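Transcriptional regulator, MarR family (Neisseria meningitidis serogroup B, PDB 3G3Z) probably binds DNA as a transcription factor of the MarR family and so regulates gene expression. Local coordinates at residues N32-L37 with V65-L69; S45-I51 with R84-S90. All blocks are in the same frame, centred on the assembly; numbering follows the deposited sequence.

Contact 1. Residues N32-L37 with V65-L69; sequences NLFAVL and VCKTL
Leu69 reaches out from helix 59-71 and lodges its two methyls among Leu33, Val36 and Leu37 of helix 31-43. This is the tight part of the contact. CD2 of Leu69 lies 3.6 Å from CD2 of Leu33. CD1 of Leu69 meets CG1 of Val36 tip to tip at 3.8 Å. CD2 of Leu37 lies 3.8 Å from CD1 of Leu69 and equally near its CD2. The first torsion of Leu69 (-68°) sets CG anti to its carbonyl carbon, and the fork of the side chain then faces helix 31-43. The CB of Val36 points toward helix 59-71, and its two methyls divide the work. CG1, anti to the backbone N (chi1 178°), goes to Leu69. CG2 slides past CG1 of Val65 at 3.9 Å and also rests on SG of Cys66 at 4.0 Å. Val36, Leu37, Cys66 and Leu69 are all buried, and Ile75 of strand 75-77 covers Cys66 and Leu69 further.

The other side is less buried and partly open to solvent, with fewer contacts. Its partly exposed residues are Asn32, Leu33 and Val65. Here Val65 uses CG1 against CD2 of Leu33 and CG2 against CB of Asn32, the latter pair 3.6 Å apart. Asn32 thus offers its aliphatic carbon to Val65, while its side chain also touches Leu57. No hydrogen bond joins the two segments. The short helix axes stay 10.2 Å apart and cross at -71°, and the touch is made almost wholly by side chains. Such apolar packing of helix 31-43 on helix 59-71, the probable recognition helix, is characteristic of the winged helix-turn-helix domain of MarR regulators.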
loop_
_atom_site.group_PDB
_atom_site.type_symbol
_atom_site.label_atom_id
_atom_site.label_comp_id
_atom_site.label_asym_id
_atom_site.label_seq_id
_atom_site.Cartn_x
_atom_site.Cartn_y
_atom_site.Cartn_z
ATOM N N ASN A 32 0.163 4.977 11.045
ATOM C CA ASN A 32 -0.437 6.229 11.500
ATOM C C ASN A 32 0.457 7.003 12.479
ATOM O O ASN A 32 0.612 8.206 12.347
ATOM C CB ASN A 32 -1.823 5.964 12.115
ATOM C CG ASN A 32 -2.778 5.282 11.147
ATOM O OD1 ASN A 32 -3.769 4.663 11.560
ATOM N ND2 ASN A 32 -2.499 5.401 9.855
ATOM N N LEU A 33 1.038 6.309 13.456
ATOM C CA LEU A 33 1.953 6.924 14.422
ATOM C C LEU A 33 3.244 7.386 13.766
ATOM O O LEU A 33 3.765 8.471 14.071
ATOM C CB LEU A 33 2.296 5.916 15.528
ATOM C CG LEU A 33 1.276 5.766 16.648
ATOM C CD1 LEU A 33 1.447 4.411 17.329
ATOM C CD2 LEU A 33 1.421 6.927 17.643
ATOM N N PHE A 34 3.772 6.536 12.892
ATOM C CA PHE A 34 4.972 6.838 12.119
ATOM C C PHE A 34 4.803 8.106 11.305
ATOM O O PHE A 34 5.679 8.984 11.303
ATOM C CB PHE A 34 5.316 5.663 11.199
ATOM C CG PHE A 34 6.531 5.895 10.369
ATOM C CD1 PHE A 34 7.804 5.762 10.925
ATOM C CD2 PHE A 34 6.414 6.272 9.038
ATOM C CE1 PHE A 34 8.945 5.992 10.160
ATOM C CE2 PHE A 34 7.557 6.502 8.265
ATOM C CZ PHE A 34 8.815 6.360 8.831
ATOM N N ALA A 35 3.657 8.208 10.632
ATOM C CA ALA A 35 3.347 9.361 9.806
ATOM C C ALA A 35 3.533 10.673 10.589
ATOM O O ALA A 35 4.200 11.582 10.105
ATOM C CB ALA A 35 1.914 9.247 9.248
ATOM N N VAL A 36 2.972 10.756 11.797
ATOM C CA VAL A 36 3.113 11.949 12.660
ATOM C C VAL A 36 4.541 12.091 13.182
ATOM O O VAL A 36 5.208 13.090 12.924
ATOM C CB VAL A 36 2.093 11.935 13.854
ATOM C CG1 VAL A 36 2.280 13.162 14.786
ATOM C CG2 VAL A 36 0.690 11.920 13.329
ATOM N N LEU A 37 5.009 11.078 13.904
ATOM C CA LEU A 37 6.307 11.122 14.584
ATOM C C LEU A 37 7.495 11.348 13.637
ATOM O O LEU A 37 8.367 12.188 13.898
ATOM C CB LEU A 37 6.516 9.835 15.399
ATOM C CG LEU A 37 5.504 9.561 16.530
ATOM C CD1 LEU A 37 5.605 8.116 17.000
ATOM C CD2 LEU A 37 5.698 10.533 17.687
ATOM N N VAL A 65 -4.531 10.126 16.229
ATOM C CA VAL A 65 -3.170 9.810 16.611
ATOM C C VAL A 65 -2.535 10.995 17.349
ATOM O O VAL A 65 -1.865 10.815 18.371
ATOM C CB VAL A 65 -2.352 9.370 15.379
ATOM C CG1 VAL A 65 -0.880 9.241 15.716
ATOM C CG2 VAL A 65 -2.899 8.045 14.865
ATOM N N CYS A 66 -2.782 12.203 16.856
ATOM C CA CYS A 66 -2.261 13.398 17.523
ATOM C C CYS A 66 -2.775 13.563 18.950
ATOM O O CYS A 66 -2.005 13.927 19.847
ATOM C CB CYS A 66 -2.532 14.646 16.690
ATOM S SG CYS A 66 -1.527 14.610 15.190
ATOM N N LYS A 67 -4.060 13.270 19.165
ATOM C CA LYS A 67 -4.641 13.322 20.511
ATOM C C LYS A 67 -3.891 12.383 21.463
ATOM O O LYS A 67 -3.564 12.774 22.585
ATOM C CB LYS A 67 -6.143 12.995 20.477
ATOM C CG LYS A 67 -6.875 13.183 21.808
ATOM C CD LYS A 67 -8.404 13.210 21.619
ATOM C CE LYS A 67 -9.127 13.331 22.958
ATOM N NZ LYS A 67 -10.610 13.525 22.828
ATOM N N THR A 68 -3.607 11.160 21.009
ATOM C CA THR A 68 -2.891 10.172 21.834
ATOM C C THR A 68 -1.473 10.621 22.166
ATOM O O THR A 68 -1.049 10.544 23.327
ATOM C CB THR A 68 -2.859 8.754 21.195
ATOM O OG1 THR A 68 -4.188 8.342 20.877
ATOM C CG2 THR A 68 -2.267 7.731 22.171
ATOM N N LEU A 69 -0.756 11.116 21.158
ATOM C CA LEU A 69 0.627 11.553 21.344
ATOM C C LEU A 69 0.771 12.786 22.253
ATOM O O LEU A 69 1.717 12.870 23.053
ATOM C CB LEU A 69 1.320 11.745 19.988
ATOM C CG LEU A 69 1.568 10.453 19.179
ATOM C CD1 LEU A 69 1.917 10.775 17.747
ATOM C CD2 LEU A 69 2.657 9.563 19.796
#

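Contact 2. Residues S45-I51 with R84-S90; sequences SRTQKHI and RRKRLLS
Gln48 lies across Arg85 at about a right angle, though the arginine is poorly ordered and the orientation of its guanidinium uncertain. The two meet through the root of the arginine, not its charged end. OE1 of Gln48 is 3.6 Å from CA of Arg85, and NE2 of Gln48 is 4.0 Å from CB of Arg85. The amide is held by other partners: OE1 accepts from NE1 of Trp77, and NE2 makes a weak hydrogen bond to OG of Ser63. Further back, CG of Gln48 crosses CD2 of Leu89 obliquely at 3.9 Å. The Ile51 side chain crosses Leu89 at about a right angle, its CD1 4.1 Å from CD2 of Leu89. Leu40, Cys66, Ile75 and Trp77 also pack on Leu89, which is buried.

Arg46 and Leu89 form a single antiparallel, hydrogen-bonded bridge. Arg46 N gives to Leu89 O at 3.1 Å, in the carbonyl plane. Leu89 N returns a bond to Arg46 O at 2.9 Å, with the donor 47° above the plane of the Arg46 carbonyl. In a winged helix-turn-helix domain this pairing ties the wing to the segment leading into helix 48-55. Thr47 is the N-cap of that helix, its OG1 accepting from His50 N at 3.1 Å. The CB of Arg46 points away from the wing, and its NE makes a salt bridge with OE2 of Glu43. CD of Arg46 lies over one face of the His50 ring, 3.3 Å above the plane and offset toward the rim.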
loop_
_atom_site.group_PDB
_atom_site.type_symbol
_atom_site.label_atom_id
_atom_site.label_comp_id
_atom_site.label_asym_id
_atom_site.label_seq_id
_atom_site.Cartn_x
_atom_site.Cartn_y
_atom_site.Cartn_z
ATOM N N SER A 45 8.172 21.399 12.445
ATOM C CA SER A 45 6.763 21.715 12.637
ATOM C C SER A 45 5.952 21.565 11.361
ATOM O O SER A 45 6.373 21.994 10.291
ATOM C CB SER A 45 6.619 23.121 13.198
ATOM O OG SER A 45 7.241 23.181 14.468
ATOM N N ARG A 46 4.795 20.929 11.479
ATOM C CA ARG A 46 3.909 20.737 10.338
ATOM C C ARG A 46 2.487 20.675 10.854
ATOM O O ARG A 46 2.253 20.328 12.008
ATOM C CB ARG A 46 4.242 19.432 9.596
ATOM C CG ARG A 46 5.617 19.360 8.950
ATOM C CD ARG A 46 5.708 20.269 7.731
ATOM N NE ARG A 46 7.069 20.333 7.207
ATOM C CZ ARG A 46 7.441 21.055 6.156
ATOM N NH1 ARG A 46 6.548 21.793 5.500
ATOM N NH2 ARG A 46 8.711 21.046 5.761
ATOM N N THR A 47 1.533 21.012 10.002
ATOM C CA THR A 47 0.135 20.939 10.392
ATOM C C THR A 47 -0.313 19.499 10.210
ATOM O O THR A 47 0.314 18.746 9.465
ATOM C CB THR A 47 -0.747 21.842 9.517
ATOM O OG1 THR A 47 -0.697 21.387 8.159
ATOM C CG2 THR A 47 -0.287 23.307 9.593
ATOM N N GLN A 48 -1.394 19.123 10.892
ATOM C CA GLN A 48 -2.006 17.812 10.702
ATOM C C GLN A 48 -2.327 17.563 9.234
ATOM O O GLN A 48 -2.181 16.436 8.732
ATOM C CB GLN A 48 -3.281 17.707 11.534
ATOM C CG GLN A 48 -3.032 17.595 13.025
ATOM C CD GLN A 48 -4.304 17.694 13.844
ATOM O OE1 GLN A 48 -4.314 18.306 14.906
ATOM N NE2 GLN A 48 -5.382 17.093 13.356
ATOM N N LYS A 49 -2.759 18.624 8.550
ATOM C CA LYS A 49 -3.082 18.551 7.126
ATOM C C LYS A 49 -1.884 18.147 6.265
ATOM O O LYS A 49 -2.011 17.290 5.376
ATOM C CB LYS A 49 -3.672 19.872 6.629
ATOM C CG LYS A 49 -4.039 19.847 5.148
ATOM C CD LYS A 49 -5.371 20.526 4.916
ATOM C CE LYS A 49 -5.221 21.799 4.129
ATOM N NZ LYS A 49 -5.311 21.519 2.649
ATOM N N HIS A 50 -0.726 18.757 6.524
ATOM C CA HIS A 50 0.495 18.421 5.778
ATOM C C HIS A 50 0.881 16.947 5.936
ATOM O O HIS A 50 1.219 16.265 4.959
ATOM C CB HIS A 50 1.659 19.315 6.214
ATOM C CG HIS A 50 2.973 18.916 5.618
ATOM N ND1 HIS A 50 3.429 19.422 4.420
ATOM C CD2 HIS A 50 3.915 18.040 6.041
ATOM C CE1 HIS A 50 4.603 18.886 4.137
ATOM N NE2 HIS A 50 4.922 18.046 5.104
ATOM N N ILE A 51 0.843 16.480 7.181
ATOM C CA ILE A 51 1.118 15.092 7.521
ATOM C C ILE A 51 0.127 14.156 6.821
ATOM O O ILE A 51 0.534 13.166 6.210
ATOM C CB ILE A 51 1.055 14.903 9.061
ATOM C CG1 ILE A 51 2.162 15.720 9.735
ATOM C CG2 ILE A 51 1.135 13.426 9.449
ATOM C CD1 ILE A 51 1.915 15.978 11.208
ATOM N N ARG A 84 -6.881 23.781 16.657
ATOM C CA ARG A 84 -5.590 23.091 16.726
ATOM C C ARG A 84 -5.274 22.313 15.445
ATOM O O ARG A 84 -4.106 22.157 15.079
ATOM C CB ARG A 84 -5.498 22.185 17.963
ATOM C CG ARG A 84 -6.603 21.147 18.099
ATOM C CD ARG A 84 -6.398 20.308 19.340
ATOM N NE ARG A 84 -7.634 19.652 19.762
ATOM C CZ ARG A 84 -7.756 18.898 20.852
ATOM N NH1 ARG A 84 -6.713 18.693 21.653
ATOM N NH2 ARG A 84 -8.927 18.349 21.151
ATOM N N ARG A 85 -6.327 21.852 14.764
ATOM C CA ARG A 85 -6.198 21.054 13.537
ATOM C C ARG A 85 -5.541 21.812 12.379
ATOM O O ARG A 85 -4.834 21.219 11.566
ATOM C CB ARG A 85 -7.558 20.487 13.115
ATOM C CG ARG A 85 -8.667 21.519 12.980
ATOM C CD ARG A 85 -10.001 20.842 12.728
ATOM N NE ARG A 85 -11.033 21.787 12.307
ATOM C CZ ARG A 85 -11.259 22.143 11.045
ATOM N NH1 ARG A 85 -10.523 21.640 10.061
ATOM N NH2 ARG A 85 -12.225 23.007 10.765
ATOM N N LYS A 86 -5.777 23.121 12.317
ATOM C CA LYS A 86 -5.105 23.993 11.350
ATOM C C LYS A 86 -3.892 24.713 11.956
ATOM O O LYS A 86 -3.382 25.677 11.380
ATOM C CB LYS A 86 -6.088 25.009 10.755
ATOM C CG LYS A 86 -6.970 25.720 11.773
ATOM C CD LYS A 86 -8.426 25.304 11.648
ATOM C CE LYS A 86 -9.120 26.085 10.535
ATOM N NZ LYS A 86 -10.597 26.142 10.705
ATOM N N ARG A 87 -3.426 24.233 13.107
ATOM C CA ARG A 87 -2.331 24.871 13.836
ATOM C C ARG A 87 -1.069 23.995 13.824
ATOM O O ARG A 87 -1.158 22.767 13.755
ATOM C CB ARG A 87 -2.789 25.206 15.260
ATOM C CG ARG A 87 -1.911 26.188 16.013
ATOM C CD ARG A 87 -2.705 27.316 16.707
ATOM N NE ARG A 87 -4.040 26.934 17.182
ATOM C CZ ARG A 87 -4.302 26.288 18.320
ATOM N NH1 ARG A 87 -3.321 25.913 19.134
ATOM N NH2 ARG A 87 -5.558 26.005 18.643
ATOM N N LEU A 88 0.098 24.637 13.877
ATOM C CA LEU A 88 1.383 23.945 13.752
ATOM C C LEU A 88 1.643 22.952 14.872
ATOM O O LEU A 88 1.504 23.267 16.057
ATOM C CB LEU A 88 2.548 24.940 13.678
ATOM C CG LEU A 88 2.901 25.570 12.333
ATOM C CD1 LEU A 88 3.792 26.798 12.543
ATOM C CD2 LEU A 88 3.569 24.560 11.394
ATOM N N LEU A 89 2.039 21.753 14.469
ATOM C CA LEU A 89 2.325 20.667 15.385
ATOM C C LEU A 89 3.842 20.539 15.555
ATOM O O LEU A 89 4.601 20.642 14.592
ATOM C CB LEU A 89 1.731 19.380 14.822
ATOM C CG LEU A 89 1.178 18.253 15.678
ATOM C CD1 LEU A 89 0.274 18.747 16.797
ATOM C CD2 LEU A 89 0.415 17.314 14.752
ATOM N N SER A 90 4.265 20.306 16.790
ATOM C CA SER A 90 5.672 20.253 17.145
ATOM C C SER A 90 5.943 19.046 18.051
ATOM O O SER A 90 5.090 18.654 18.844
ATOM C CB SER A 90 6.040 21.562 17.852
ATOM O OG SER A 90 7.320 21.509 18.441
HETATM O O HOH W 1 -2.293 20.767 12.916
#

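Both contacts belong to the winged helix-turn-helix domain, and they meet at Cys66, whose SG lies 3.4 Å from CD2 of Leu89. Contact 1 joins two helices, 31-43 and 59-71. Contact 2 joins the wing, with strand 89-91, to the start of helix 48-55, which follows one of those helices and precedes the other. Contact 1 is mainly apolar; four of its seven touching residues are buried and none is fully exposed. Contact 2 is nearer the surface: about half of its touching residues are exposed, and backbone hydrogen bonds do much of the joining. Its buried residues, Gln48, Ile51 and Leu89, face the helices of contact 1, and CG2 of Ile51 rests on the backbone of Ala35 and Val36.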